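Neural-cadherin (Drosophila melanogaster, PDB 3UBF) mediates calcium-dependent, preferentially homophilic cell-cell adhesion, this chain being three consecutive cadherin repeats of its extracellular region. Local coordinates at residues 24-29 with 90-95. Sequence-based numbering, arbitrary orientation.
Sequences FQLEKE and QRVIIL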
loop_
_atom_site.group_PDB
_atom_site.type_symbol
_atom_site.label_atom_id
_atom_site.label_comp_id
_atom_site.label_asym_id
_atom_site.label_seq_id
_atom_site.Cartn_x
_atom_site.Cartn_y
_atom_site.Cartn_z
ATOM N N PHE A 24 11.008 -29.735 -12.005
ATOM C CA PHE A 24 12.387 -30.141 -11.923
ATOM C C PHE A 24 12.498 -31.639 -12.121
ATOM O O PHE A 24 11.513 -32.384 -11.991
ATOM C CB PHE A 24 13.043 -29.680 -10.602
ATOM C CG PHE A 24 12.487 -30.346 -9.373
ATOM C CD1 PHE A 24 13.171 -31.403 -8.772
ATOM C CD2 PHE A 24 11.277 -29.922 -8.814
ATOM C CE1 PHE A 24 12.656 -32.029 -7.620
ATOM C CE2 PHE A 24 10.753 -30.540 -7.682
ATOM C CZ PHE A 24 11.445 -31.591 -7.077
ATOM N N GLN A 25 13.718 -32.038 -12.459
ATOM C CA GLN A 25 14.099 -33.407 -12.697
ATOM C C GLN A 25 14.759 -33.966 -11.427
ATOM O O GLN A 25 15.763 -33.428 -10.954
ATOM C CB GLN A 25 15.077 -33.428 -13.879
ATOM C CG GLN A 25 15.641 -34.786 -14.251
ATOM C CD GLN A 25 14.576 -35.711 -14.738
ATOM O OE1 GLN A 25 14.060 -35.541 -15.845
ATOM N NE2 GLN A 25 14.213 -36.693 -13.909
ATOM N N LEU A 26 14.180 -35.022 -10.869
ATOM C CA LEU A 26 14.834 -35.788 -9.820
ATOM C C LEU A 26 16.016 -36.555 -10.420
ATOM O O LEU A 26 15.902 -37.141 -11.506
ATOM C CB LEU A 26 13.861 -36.761 -9.183
ATOM C CG LEU A 26 12.897 -36.161 -8.165
ATOM C CD1 LEU A 26 11.760 -37.127 -7.883
ATOM C CD2 LEU A 26 13.644 -35.798 -6.883
ATOM N N GLU A 27 17.150 -36.536 -9.720
ATOM C CA GLU A 27 18.363 -37.164 -10.225
ATOM C C GLU A 27 18.346 -38.654 -9.958
ATOM O O GLU A 27 17.735 -39.127 -8.991
ATOM C CB GLU A 27 19.614 -36.560 -9.597
ATOM C CG GLU A 27 19.615 -35.046 -9.476
ATOM C CD GLU A 27 19.119 -34.591 -8.125
ATOM O OE1 GLU A 27 18.044 -35.067 -7.694
ATOM O OE2 GLU A 27 19.808 -33.759 -7.494
ATOM N N LYS A 28 19.037 -39.387 -10.819
ATOM C CA LYS A 28 19.168 -40.820 -10.667
ATOM C C LYS A 28 20.633 -41.200 -10.433
ATOM O O LYS A 28 21.532 -40.604 -11.030
ATOM C CB LYS A 28 18.608 -41.515 -11.903
ATOM C CG LYS A 28 19.227 -41.064 -13.202
ATOM C CD LYS A 28 18.411 -41.547 -14.379
ATOM C CE LYS A 28 18.986 -41.013 -15.669
ATOM N NZ LYS A 28 18.355 -41.659 -16.854
ATOM N N GLU A 29 20.867 -42.180 -9.563
ATOM C CA GLU A 29 22.225 -42.683 -9.331
ATOM C C GLU A 29 22.673 -43.643 -10.420
ATOM O O GLU A 29 23.874 -43.827 -10.642
ATOM C CB GLU A 29 22.376 -43.318 -7.946
ATOM C CG GLU A 29 23.111 -42.415 -6.936
ATOM C CD GLU A 29 24.653 -42.532 -7.000
ATOM O OE1 GLU A 29 25.188 -43.596 -7.406
ATOM O OE2 GLU A 29 25.348 -41.560 -6.615
ATOM N N GLN A 90 13.377 -41.710 -1.308
ATOM C CA GLN A 90 13.894 -40.361 -1.149
ATOM C C GLN A 90 12.792 -39.353 -0.874
ATOM O O GLN A 90 11.794 -39.270 -1.604
ATOM C CB GLN A 90 14.687 -39.937 -2.377
ATOM C CG GLN A 90 15.503 -38.680 -2.175
ATOM C CD GLN A 90 15.962 -38.096 -3.480
ATOM O OE1 GLN A 90 15.397 -38.396 -4.526
ATOM N NE2 GLN A 90 16.982 -37.248 -3.433
ATOM N N ARG A 91 12.994 -38.582 0.184
ATOM C CA ARG A 91 12.082 -37.526 0.549
ATOM C C ARG A 91 12.369 -36.298 -0.308
ATOM O O ARG A 91 13.531 -35.955 -0.558
ATOM C CB ARG A 91 12.234 -37.206 2.031
ATOM C CG ARG A 91 11.119 -36.380 2.615
ATOM C CD ARG A 91 11.361 -36.189 4.095
ATOM N NE ARG A 91 10.394 -35.276 4.694
ATOM C CZ ARG A 91 10.365 -34.946 5.982
ATOM N NH1 ARG A 91 11.251 -35.451 6.837
ATOM N NH2 ARG A 91 9.443 -34.103 6.418
ATOM N N VAL A 92 11.304 -35.660 -0.787
ATOM C CA VAL A 92 11.433 -34.415 -1.533
ATOM C C VAL A 92 10.682 -33.310 -0.801
ATOM O O VAL A 92 9.494 -33.455 -0.463
ATOM C CB VAL A 92 10.942 -34.543 -2.990
ATOM C CG1 VAL A 92 11.339 -33.310 -3.800
ATOM C CG2 VAL A 92 11.502 -35.793 -3.649
ATOM N N ILE A 93 11.397 -32.222 -0.529
ATOM C CA ILE A 93 10.822 -31.050 0.129
ATOM C C ILE A 93 11.012 -29.853 -0.776
ATOM O O ILE A 93 12.120 -29.328 -0.894
ATOM C CB ILE A 93 11.477 -30.753 1.514
ATOM C CG1 ILE A 93 11.589 -32.024 2.372
ATOM C CG2 ILE A 93 10.687 -29.684 2.262
ATOM C CD1 ILE A 93 12.215 -31.793 3.760
ATOM N N ILE A 94 9.937 -29.438 -1.436
ATOM C CA ILE A 94 9.957 -28.232 -2.241
ATOM C C ILE A 94 9.508 -27.101 -1.340
ATOM O O ILE A 94 8.335 -27.018 -0.991
ATOM C CB ILE A 94 8.987 -28.317 -3.438
ATOM C CG1 ILE A 94 9.341 -29.487 -4.363
ATOM C CG2 ILE A 94 8.963 -26.990 -4.215
ATOM C CD1 ILE A 94 8.192 -29.897 -5.287
ATOM N N LEU A 95 10.435 -26.239 -0.942
ATOM C CA LEU A 95 10.058 -25.024 -0.238
ATOM C C LEU A 95 9.420 -24.067 -1.240
ATOM O O LEU A 95 10.067 -23.697 -2.215
ATOM C CB LEU A 95 11.273 -24.374 0.417
ATOM C CG LEU A 95 10.940 -23.135 1.260
ATOM C CD1 LEU A 95 10.099 -23.494 2.494
ATOM C CD2 LEU A 95 12.204 -22.362 1.650
#
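The Phe24 ring meets segment 90-95 of strand 88-97 edge-on: its CE2 lies 3.6 Å from Ile94 CD1, which sits in the plane of the ring, and its CZ lies 3.7 Å from Val92 CG1, also near that plane. Phe24 and Ile94 reach toward each other tip to tip. An alanine in place of Phe24 would probably open a gap at Ile94 CD1 and Val92 CG1, leaving both methyl groups without their aromatic partner. Val92 CG2, the other methyl, packs against Leu26 CD2 at 3.9 Å, an apolar contact and again tip to tip. Leu26 CD2 also passes Gln90 OE1 at 3.9 Å, a plain van der Waals approach; the amide end of Gln90 is tied down by NE2, which hydrogen-bonds Pro5 O. All five touching residues are buried, so this is core packing across the beta sandwich of the first cadherin repeat in the chain. Phe24, on strand 22-25, bonds through its backbone to Val52 of strand 51-54, and Leu26, just beyond the strand, to Gly50; strand 44-46 completes that sheet, whereas strand 88-97 runs in the facing sheet between strands 3-12 and 68-76.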